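PDB 4MBU: similar to N-acetyltransferase from Staphylococcus aureus subsp. aureus, which belongs to the Gcn5-related N-acetyltransferases and probably transfers an acetyl group from acetyl-CoA to an amine of a substrate. Local coordinates for residues L118-D123 with K131-F136; I83-Y88 with Q104-E109; I87-S92 with G97-L102. One frame throughout, in Å; residues are numbered along the deposited sequence.

Contact 1: L118-D123 with K131-F136; sequences LVAGID and KLHQKF. With CD (cadmium ion), chain G.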
loop_
_atom_site.group_PDB
_atom_site.type_symbol
_atom_site.label_atom_id
_atom_site.label_comp_id
_atom_site.label_asym_id
_atom_site.label_seq_id
_atom_site.Cartn_x
_atom_site.Cartn_y
_atom_site.Cartn_z
ATOM N N LEU A 118 -12.288 -0.390 -13.567
ATOM C CA LEU A 118 -12.633 0.854 -12.872
ATOM C C LEU A 118 -11.460 1.294 -11.994
ATOM O O LEU A 118 -10.974 0.525 -11.153
ATOM C CB LEU A 118 -13.913 0.670 -12.043
ATOM C CG LEU A 118 -14.488 1.854 -11.246
ATOM C CD1 LEU A 118 -14.786 3.004 -12.183
ATOM C CD2 LEU A 118 -15.756 1.438 -10.515
ATOM N N VAL A 119 -11.006 2.529 -12.197
ATOM C CA VAL A 119 -9.820 3.061 -11.519
ATOM C C VAL A 119 -10.175 4.235 -10.586
ATOM O O VAL A 119 -10.994 5.106 -10.923
ATOM C CB VAL A 119 -8.736 3.533 -12.527
ATOM C CG1 VAL A 119 -7.496 4.029 -11.785
ATOM C CG2 VAL A 119 -8.346 2.414 -13.500
ATOM N N ALA A 120 -9.575 4.213 -9.398
ATOM C CA ALA A 120 -9.664 5.297 -8.432
ATOM C C ALA A 120 -8.279 5.876 -8.223
ATOM O O ALA A 120 -7.328 5.141 -7.922
ATOM C CB ALA A 120 -10.193 4.790 -7.104
ATOM N N GLY A 121 -8.161 7.189 -8.395
ATOM C CA GLY A 121 -6.968 7.889 -7.954
ATOM C C GLY A 121 -7.236 8.410 -6.555
ATOM O O GLY A 121 -8.044 9.295 -6.378
ATOM N N ILE A 122 -6.586 7.857 -5.543
ATOM C CA ILE A 122 -6.877 8.259 -4.173
ATOM C C ILE A 122 -5.604 8.798 -3.540
ATOM O O ILE A 122 -4.562 8.143 -3.607
ATOM C CB ILE A 122 -7.351 7.049 -3.341
ATOM C CG1 ILE A 122 -8.532 6.337 -4.004
ATOM C CG2 ILE A 122 -7.723 7.472 -1.935
ATOM C CD1 ILE A 122 -8.927 5.050 -3.277
ATOM N N ASP A 123 -5.671 9.973 -2.916
ATOM C CA ASP A 123 -4.488 10.514 -2.244
ATOM C C ASP A 123 -4.064 9.511 -1.177
ATOM O O ASP A 123 -4.921 8.957 -0.494
ATOM C CB ASP A 123 -4.797 11.861 -1.593
ATOM C CG ASP A 123 -3.551 12.533 -1.048
ATOM O OD1 ASP A 123 -2.741 13.019 -1.871
ATOM O OD2 ASP A 123 -3.370 12.557 0.194
ATOM N N LYS A 131 -9.962 2.475 2.585
ATOM C CA LYS A 131 -10.709 1.416 3.265
ATOM C C LYS A 131 -12.016 1.077 2.535
ATOM O O LYS A 131 -12.392 -0.101 2.399
ATOM C CB LYS A 131 -10.999 1.828 4.711
ATOM C CG LYS A 131 -11.954 0.895 5.428
ATOM C CD LYS A 131 -12.400 1.466 6.775
ATOM C CE LYS A 131 -12.645 0.342 7.774
ATOM N NZ LYS A 131 -11.425 -0.500 7.932
ATOM N N LEU A 132 -12.709 2.111 2.063
ATOM C CA LEU A 132 -13.975 1.908 1.338
ATOM C C LEU A 132 -13.736 1.143 0.047
ATOM O O LEU A 132 -14.523 0.284 -0.357
ATOM C CB LEU A 132 -14.618 3.259 1.020
ATOM C CG LEU A 132 -15.863 3.166 0.142
ATOM C CD1 LEU A 132 -16.995 2.513 0.909
ATOM C CD2 LEU A 132 -16.268 4.534 -0.372
ATOM N N HIS A 133 -12.638 1.455 -0.617
ATOM C CA HIS A 133 -12.380 0.796 -1.885
ATOM C C HIS A 133 -11.948 -0.646 -1.700
ATOM O O HIS A 133 -12.376 -1.535 -2.450
ATOM C CB HIS A 133 -11.398 1.614 -2.721
ATOM C CG HIS A 133 -12.053 2.757 -3.423
ATOM N ND1 HIS A 133 -12.394 3.929 -2.778
ATOM C CD2 HIS A 133 -12.493 2.887 -4.696
ATOM C CE1 HIS A 133 -12.981 4.743 -3.639
ATOM N NE2 HIS A 133 -13.056 4.132 -4.807
ATOM N N GLN A 134 -11.113 -0.882 -0.690
ATOM C CA GLN A 134 -10.743 -2.243 -0.334
ATOM C C GLN A 134 -11.992 -3.061 -0.027
ATOM O O GLN A 134 -12.077 -4.226 -0.411
ATOM C CB GLN A 134 -9.802 -2.246 0.875
ATOM C CG GLN A 134 -8.407 -1.689 0.589
ATOM C CD GLN A 134 -7.510 -1.767 1.811
ATOM O OE1 GLN A 134 -7.902 -1.346 2.900
ATOM N NE2 GLN A 134 -6.306 -2.315 1.640
ATOM N N LYS A 135 -12.955 -2.450 0.669
ATOM C CA LYS A 135 -14.213 -3.141 0.978
ATOM C C LYS A 135 -14.913 -3.648 -0.283
ATOM O O LYS A 135 -15.490 -4.730 -0.279
ATOM C CB LYS A 135 -15.165 -2.241 1.782
ATOM C CG LYS A 135 -16.415 -2.969 2.296
ATOM C CD LYS A 135 -17.370 -2.045 3.077
ATOM C CE LYS A 135 -18.284 -1.253 2.144
ATOM N NZ LYS A 135 -19.433 -0.576 2.836
ATOM N N PHE A 136 -14.846 -2.873 -1.366
ATOM C CA PHE A 136 -15.469 -3.268 -2.631
ATOM C C PHE A 136 -14.501 -4.032 -3.534
ATOM O O PHE A 136 -14.718 -4.132 -4.743
ATOM C CB PHE A 136 -16.020 -2.037 -3.361
ATOM C CG PHE A 136 -17.328 -1.543 -2.801
ATOM C CD1 PHE A 136 -18.529 -1.948 -3.361
ATOM C CD2 PHE A 136 -17.357 -0.703 -1.701
ATOM C CE1 PHE A 136 -19.733 -1.508 -2.842
ATOM C CE2 PHE A 136 -18.557 -0.261 -1.182
ATOM C CZ PHE A 136 -19.745 -0.663 -1.754
HETATM CD CD CD G . -9.994 10.567 -7.259
HETATM O O HOH W 1 -10.206 8.941 -9.165
#
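Strand 117-123 and helix 127-135 come closest at Ala-120 and His-133, whose CA atoms are 8.4 Å apart. Ala-120 and Ile-122 sit on alternate strand positions and direct their side chains toward the helix, and both rest on the imidazole ring of His-133. The short methyl of Ala-120 lets the ring come close to the strand: CB lies 3.7 Å from His-133 NE2, approaching obliquely. Ile-122 reaches further. Its CG1 branch runs out extended (chi2 174°), placing CD1 over one ring face, 3.6 Å above the plane and displaced toward the rim on the ND1 side. This is a CH-pi contact, with CD1 4.0 Å from the ring centroid.

In the GNAT fold this strand and the helix that follows it form the second half of the cofactor-binding core, and here the three touching residues, Ala-120, Ile-122 and His-133, are all buried. Histidine suits the place because its flat ring can be packed against aliphatic groups while its two nitrogens serve polar partners. A chi1 of -80° sets the ring anti to its carbonyl carbon and leaning back along the helix, where ND1 bonds to Ser-129 O; NE2 is hydrogen-bonded to His-85 NE2 on the neighbouring strand, and Phe-138 meets the ring edge-to-face.

Between the two packing residues, Gly-121 takes part through its backbone alone. Its O binds a cadmium ion at 2.5 Å, and its N donates to a water, 2.8 Å away, that is also a ligand of that ion.

Contact 2: I83-Y88 with Q104-E109; sequences IEHSIY and QRLIVE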
loop_
_atom_site.group_PDB
_atom_site.type_symbol
_atom_site.label_atom_id
_atom_site.label_comp_id
_atom_site.label_asym_id
_atom_site.label_seq_id
_atom_site.Cartn_x
_atom_site.Cartn_y
_atom_site.Cartn_z
ATOM N N ILE A 83 -12.449 3.144 -17.079
ATOM C CA ILE A 83 -12.996 4.410 -16.600
ATOM C C ILE A 83 -12.404 4.748 -15.239
ATOM O O ILE A 83 -12.004 3.861 -14.496
ATOM C CB ILE A 83 -14.544 4.348 -16.474
ATOM C CG1 ILE A 83 -14.960 2.980 -15.949
ATOM C CG2 ILE A 83 -15.220 4.624 -17.830
ATOM C CD1 ILE A 83 -16.420 2.892 -15.549
ATOM N N GLU A 84 -12.345 6.031 -14.910
ATOM C CA GLU A 84 -11.936 6.447 -13.579
ATOM C C GLU A 84 -13.114 7.139 -12.932
ATOM O O GLU A 84 -13.800 7.957 -13.575
ATOM C CB GLU A 84 -10.751 7.407 -13.644
ATOM C CG GLU A 84 -10.410 8.034 -12.286
ATOM C CD GLU A 84 -9.126 8.849 -12.319
ATOM O OE1 GLU A 84 -8.442 8.852 -13.372
ATOM O OE2 GLU A 84 -8.787 9.480 -11.286
ATOM N N HIS A 85 -13.362 6.817 -11.667
ATOM C CA HIS A 85 -14.485 7.445 -10.969
ATOM C C HIS A 85 -14.039 8.390 -9.871
ATOM O O HIS A 85 -12.890 8.356 -9.424
ATOM C CB HIS A 85 -15.403 6.397 -10.352
ATOM C CG HIS A 85 -14.787 5.671 -9.204
ATOM N ND1 HIS A 85 -13.862 4.664 -9.371
ATOM C CD2 HIS A 85 -14.960 5.809 -7.868
ATOM C CE1 HIS A 85 -13.492 4.210 -8.185
ATOM N NE2 HIS A 85 -14.147 4.885 -7.260
ATOM N N SER A 86 -14.971 9.230 -9.433
ATOM C CA SER A 86 -14.753 10.067 -8.261
ATOM C C SER A 86 -16.039 10.224 -7.460
ATOM O O SER A 86 -17.152 10.201 -8.012
ATOM C CB SER A 86 -14.146 11.422 -8.642
ATOM O OG SER A 86 -14.729 11.946 -9.811
ATOM N N ILE A 87 -15.870 10.349 -6.148
ATOM C CA ILE A 87 -16.978 10.430 -5.208
ATOM C C ILE A 87 -16.683 11.544 -4.212
ATOM O O ILE A 87 -15.576 11.631 -3.687
ATOM C CB ILE A 87 -17.133 9.127 -4.409
ATOM C CG1 ILE A 87 -17.435 7.939 -5.327
ATOM C CG2 ILE A 87 -18.228 9.257 -3.341
ATOM C CD1 ILE A 87 -17.239 6.599 -4.623
ATOM N N TYR A 88 -17.675 12.388 -3.951
ATOM C CA TYR A 88 -17.532 13.469 -2.985
ATOM C C TYR A 88 -18.736 13.497 -2.058
ATOM O O TYR A 88 -19.878 13.464 -2.510
ATOM C CB TYR A 88 -17.391 14.806 -3.707
ATOM C CG TYR A 88 -16.226 14.857 -4.664
ATOM C CD1 TYR A 88 -14.954 15.157 -4.212
ATOM C CD2 TYR A 88 -16.401 14.598 -6.013
ATOM C CE1 TYR A 88 -13.895 15.209 -5.067
ATOM C CE2 TYR A 88 -15.345 14.647 -6.884
ATOM C CZ TYR A 88 -14.091 14.952 -6.397
ATOM O OH TYR A 88 -13.016 15.002 -7.239
ATOM N N GLN A 104 -21.266 1.839 -4.875
ATOM C CA GLN A 104 -22.079 0.696 -5.292
ATOM C C GLN A 104 -22.830 1.024 -6.584
ATOM O O GLN A 104 -22.815 0.245 -7.556
ATOM C CB GLN A 104 -23.051 0.341 -4.165
ATOM C CG GLN A 104 -23.970 -0.823 -4.450
ATOM C CD GLN A 104 -24.908 -1.098 -3.289
ATOM O OE1 GLN A 104 -25.306 -0.179 -2.565
ATOM N NE2 GLN A 104 -25.260 -2.365 -3.099
ATOM N N ARG A 105 -23.462 2.197 -6.608
ATOM C CA ARG A 105 -24.218 2.604 -7.793
ATOM C C ARG A 105 -23.319 2.802 -9.024
ATOM O O ARG A 105 -23.659 2.378 -10.138
ATOM C CB ARG A 105 -25.038 3.863 -7.482
ATOM C CG ARG A 105 -25.923 4.342 -8.622
ATOM C CD ARG A 105 -27.037 3.343 -8.941
ATOM N NE ARG A 105 -27.851 3.795 -10.069
ATOM C CZ ARG A 105 -27.559 3.552 -11.347
ATOM N NH1 ARG A 105 -26.471 2.856 -11.667
ATOM N NH2 ARG A 105 -28.355 4.011 -12.310
ATOM N N LEU A 106 -22.156 3.414 -8.810
ATOM C CA LEU A 106 -21.155 3.569 -9.872
ATOM C C LEU A 106 -20.767 2.225 -10.457
ATOM O O LEU A 106 -20.712 2.070 -11.677
ATOM C CB LEU A 106 -19.887 4.259 -9.351
ATOM C CG LEU A 106 -19.968 5.754 -9.048
ATOM C CD1 LEU A 106 -18.654 6.239 -8.391
ATOM C CD2 LEU A 106 -20.272 6.545 -10.320
ATOM N N ILE A 107 -20.487 1.256 -9.587
ATOM C CA ILE A 107 -20.090 -0.074 -10.043
ATOM C C ILE A 107 -21.205 -0.729 -10.860
ATOM O O ILE A 107 -20.941 -1.268 -11.935
ATOM C CB ILE A 107 -19.665 -1.003 -8.876
ATOM C CG1 ILE A 107 -18.399 -0.475 -8.206
ATOM C CG2 ILE A 107 -19.383 -2.412 -9.385
ATOM C CD1 ILE A 107 -17.961 -1.314 -7.027
ATOM N N VAL A 108 -22.447 -0.681 -10.372
ATOM C CA VAL A 108 -23.533 -1.277 -11.166
ATOM C C VAL A 108 -23.652 -0.610 -12.548
ATOM O O VAL A 108 -23.852 -1.291 -13.567
ATOM C CB VAL A 108 -24.921 -1.345 -10.426
ATOM C CG1 VAL A 108 -24.771 -1.860 -8.987
ATOM C CG2 VAL A 108 -25.643 -0.008 -10.448
ATOM N N GLU A 109 -23.497 0.710 -12.594
ATOM C CA GLU A 109 -23.571 1.401 -13.880
ATOM C C GLU A 109 -22.409 1.008 -14.798
ATOM O O GLU A 109 -22.595 0.805 -16.004
ATOM C CB GLU A 109 -23.588 2.916 -13.671
ATOM C CG GLU A 109 -23.966 3.710 -14.906
ATOM C CD GLU A 109 -25.456 3.629 -15.228
ATOM O OE1 GLU A 109 -26.208 2.960 -14.480
ATOM O OE2 GLU A 109 -25.877 4.242 -16.235
#
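Within the beta-alpha-beta unit at the heart of the GNAT fold, Leu-106 of helix 98-112 packs on His-85 and Ile-87 of strand 82-89. Strand and helix segments run nearly antiparallel, at 157°, with their axes 10.1 Å apart, a separation bridged by Leu-106 from one side and by His-85 and Ile-87 from the other. Leu-106 has its CG anti to the carbonyl carbon (chi1 -73°) and then extends, so that a single methyl, CD1, does the touching. That methyl rests against both strand side chains: it is 3.7 Å from Ile-87 CG1, the two side chains running alongside in opposing senses, and 3.8 Å from His-85 CD2, which it approaches obliquely.

With CG between the backbone N and the carbonyl carbon (chi1 69°), the His-85 ring lies beside the leucine and presents CD2, while NE2 is hydrogen-bonded to His-133 NE2. Leu-106 also touches Ala-68 on strand 63-72, so it bridges two strands of the sheet.

Elsewhere on the helix, Arg-105 and Glu-109 are one turn apart, the spacing at which opposite charges can pair. The guanidinium group grips one oxygen end-on: NH1 lies 2.8 Å and NH2 3.2 Å from Glu-109 OE1, both arriving from the same face of the carboxylate.

Contact 3: I87-S92 with G97-L102; sequences IYVDAS and GIASQL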
loop_
_atom_site.group_PDB
_atom_site.type_symbol
_atom_site.label_atom_id
_atom_site.label_comp_id
_atom_site.label_asym_id
_atom_site.label_seq_id
_atom_site.Cartn_x
_atom_site.Cartn_y
_atom_site.Cartn_z
ATOM N N ILE A 87 -15.870 10.349 -6.148
ATOM C CA ILE A 87 -16.978 10.430 -5.208
ATOM C C ILE A 87 -16.683 11.544 -4.212
ATOM O O ILE A 87 -15.576 11.631 -3.687
ATOM C CB ILE A 87 -17.133 9.127 -4.409
ATOM C CG1 ILE A 87 -17.435 7.939 -5.327
ATOM C CG2 ILE A 87 -18.228 9.257 -3.341
ATOM C CD1 ILE A 87 -17.239 6.599 -4.623
ATOM N N TYR A 88 -17.675 12.388 -3.951
ATOM C CA TYR A 88 -17.532 13.469 -2.985
ATOM C C TYR A 88 -18.736 13.497 -2.058
ATOM O O TYR A 88 -19.878 13.464 -2.510
ATOM C CB TYR A 88 -17.391 14.806 -3.707
ATOM C CG TYR A 88 -16.226 14.857 -4.664
ATOM C CD1 TYR A 88 -14.954 15.157 -4.212
ATOM C CD2 TYR A 88 -16.401 14.598 -6.013
ATOM C CE1 TYR A 88 -13.895 15.209 -5.067
ATOM C CE2 TYR A 88 -15.345 14.647 -6.884
ATOM C CZ TYR A 88 -14.091 14.952 -6.397
ATOM O OH TYR A 88 -13.016 15.002 -7.239
ATOM N N VAL A 89 -18.471 13.533 -0.758
ATOM C CA VAL A 89 -19.524 13.543 0.253
ATOM C C VAL A 89 -19.390 14.817 1.073
ATOM O O VAL A 89 -18.277 15.194 1.458
ATOM C CB VAL A 89 -19.412 12.324 1.201
ATOM C CG1 VAL A 89 -20.402 12.451 2.345
ATOM C CG2 VAL A 89 -19.648 11.021 0.439
ATOM N N ASP A 90 -20.510 15.493 1.315
ATOM C CA ASP A 90 -20.508 16.688 2.156
ATOM C C ASP A 90 -19.873 16.364 3.511
ATOM O O ASP A 90 -20.097 15.285 4.068
ATOM C CB ASP A 90 -21.930 17.220 2.335
ATOM C CG ASP A 90 -21.963 18.596 2.982
ATOM O OD1 ASP A 90 -21.840 18.680 4.221
ATOM O OD2 ASP A 90 -22.118 19.598 2.254
ATOM N N ALA A 91 -19.058 17.284 4.022
ATOM C CA ALA A 91 -18.329 17.047 5.269
ATOM C C ALA A 91 -19.251 16.993 6.491
ATOM O O ALA A 91 -18.886 16.449 7.530
ATOM C CB ALA A 91 -17.225 18.093 5.454
ATOM N N SER A 92 -20.446 17.557 6.371
ATOM C CA SER A 92 -21.416 17.494 7.460
ATOM C C SER A 92 -22.168 16.176 7.425
ATOM O O SER A 92 -22.938 15.875 8.328
ATOM C CB SER A 92 -22.423 18.634 7.340
ATOM O OG SER A 92 -23.171 18.520 6.141
ATOM N N GLY A 97 -22.517 6.288 5.417
ATOM C CA GLY A 97 -22.460 5.276 4.369
ATOM C C GLY A 97 -22.853 5.802 2.994
ATOM O O GLY A 97 -23.229 5.032 2.099
ATOM N N ILE A 98 -22.738 7.115 2.812
ATOM C CA ILE A 98 -23.108 7.747 1.544
ATOM C C ILE A 98 -22.095 7.431 0.431
ATOM O O ILE A 98 -22.476 7.127 -0.708
ATOM C CB ILE A 98 -23.266 9.266 1.722
ATOM C CG1 ILE A 98 -24.481 9.558 2.606
ATOM C CG2 ILE A 98 -23.446 9.965 0.378
ATOM C CD1 ILE A 98 -24.501 10.977 3.114
ATOM N N ALA A 99 -20.807 7.498 0.765
ATOM C CA ALA A 99 -19.755 7.137 -0.185
ATOM C C ALA A 99 -19.939 5.706 -0.665
ATOM O O ALA A 99 -19.881 5.438 -1.860
ATOM C CB ALA A 99 -18.374 7.318 0.447
ATOM N N SER A 100 -20.182 4.793 0.268
ATOM C CA SER A 100 -20.408 3.386 -0.058
ATOM C C SER A 100 -21.583 3.167 -1.024
ATOM O O SER A 100 -21.473 2.406 -1.999
ATOM C CB SER A 100 -20.618 2.596 1.238
ATOM O OG SER A 100 -20.916 1.243 0.972
ATOM N N GLN A 101 -22.705 3.834 -0.767
ATOM C CA GLN A 101 -23.875 3.711 -1.641
ATOM C C GLN A 101 -23.613 4.281 -3.039
ATOM O O GLN A 101 -24.057 3.715 -4.064
ATOM C CB GLN A 101 -25.101 4.379 -1.001
ATOM C CG GLN A 101 -25.634 3.645 0.239
ATOM C CD GLN A 101 -26.923 4.259 0.777
ATOM O OE1 GLN A 101 -27.888 4.474 0.039
ATOM N NE2 GLN A 101 -26.932 4.561 2.064
ATOM N N LEU A 102 -22.892 5.400 -3.079
ATOM C CA LEU A 102 -22.517 5.989 -4.358
ATOM C C LEU A 102 -21.596 5.053 -5.147
ATOM O O LEU A 102 -21.824 4.811 -6.325
ATOM C CB LEU A 102 -21.890 7.374 -4.164
ATOM C CG LEU A 102 -22.933 8.445 -3.828
ATOM C CD1 LEU A 102 -22.284 9.697 -3.326
ATOM C CD2 LEU A 102 -23.758 8.758 -5.057
#
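Val-89, at the end of strand 82-89, meets Ile-98 and Ala-99 in the first turn of helix 98-112, the turn that closes the run Arg-94 to Ala-99, a match to the GNAT signature Arg/Gln-x-x-Gly-x-Gly/Ala. From Val-89 CB, pointing toward the helix, the branches part. CG1 lies anti to the backbone N (chi1 173°), which leaves CG2, beside that N, facing the helix. CG2 is 3.7 Å from Ala-99 N and 3.9 Å from Ala-99 CB, with Ile-98 CG2 also 3.9 Å away. The beta-branched valine suits a strand, and the small alanine lets the backbones approach, the CA atoms of Val-89 and Ala-99 being 6.4 Å apart.

Two residues earlier, Ile-87 turns its CG2 branch to Leu-102 CD1, at 4.1 Å. Gly-97, the N-cap residue, has a positive phi of 75°, readily adopted without a side chain. In relatives the backbone amides here hold the pyrophosphate of acetyl-CoA, and a similar role is probable in this protein.

After the strand comes an Asx turn: Asp-90 OD1 accepts from Ser-92 N at 2.8 Å, met on the anti side of the carboxylate.

In the fold
All three contacts lie on one mixed sheet, where strands 82-89 and 117-123 are parallel neighbours. Contacts 2 and 3 start from the same strand and reach successive parts of helix 98-112, their centres about 12 Å apart; they share Ile-87. Contact 1 follows along the chain, using the next strand and helix 127-135, with its centre about 10 Å from that of contact 2 and 13 Å from that of contact 3. The two helices also meet directly, with Leu-132 packed on Ala-99 and Lys-135 NZ hydrogen-bonded to Ser-100 OG. Together they build the strand-helix-strand-helix core on which GNAT enzymes bind acetyl-CoA, as this protein probably does.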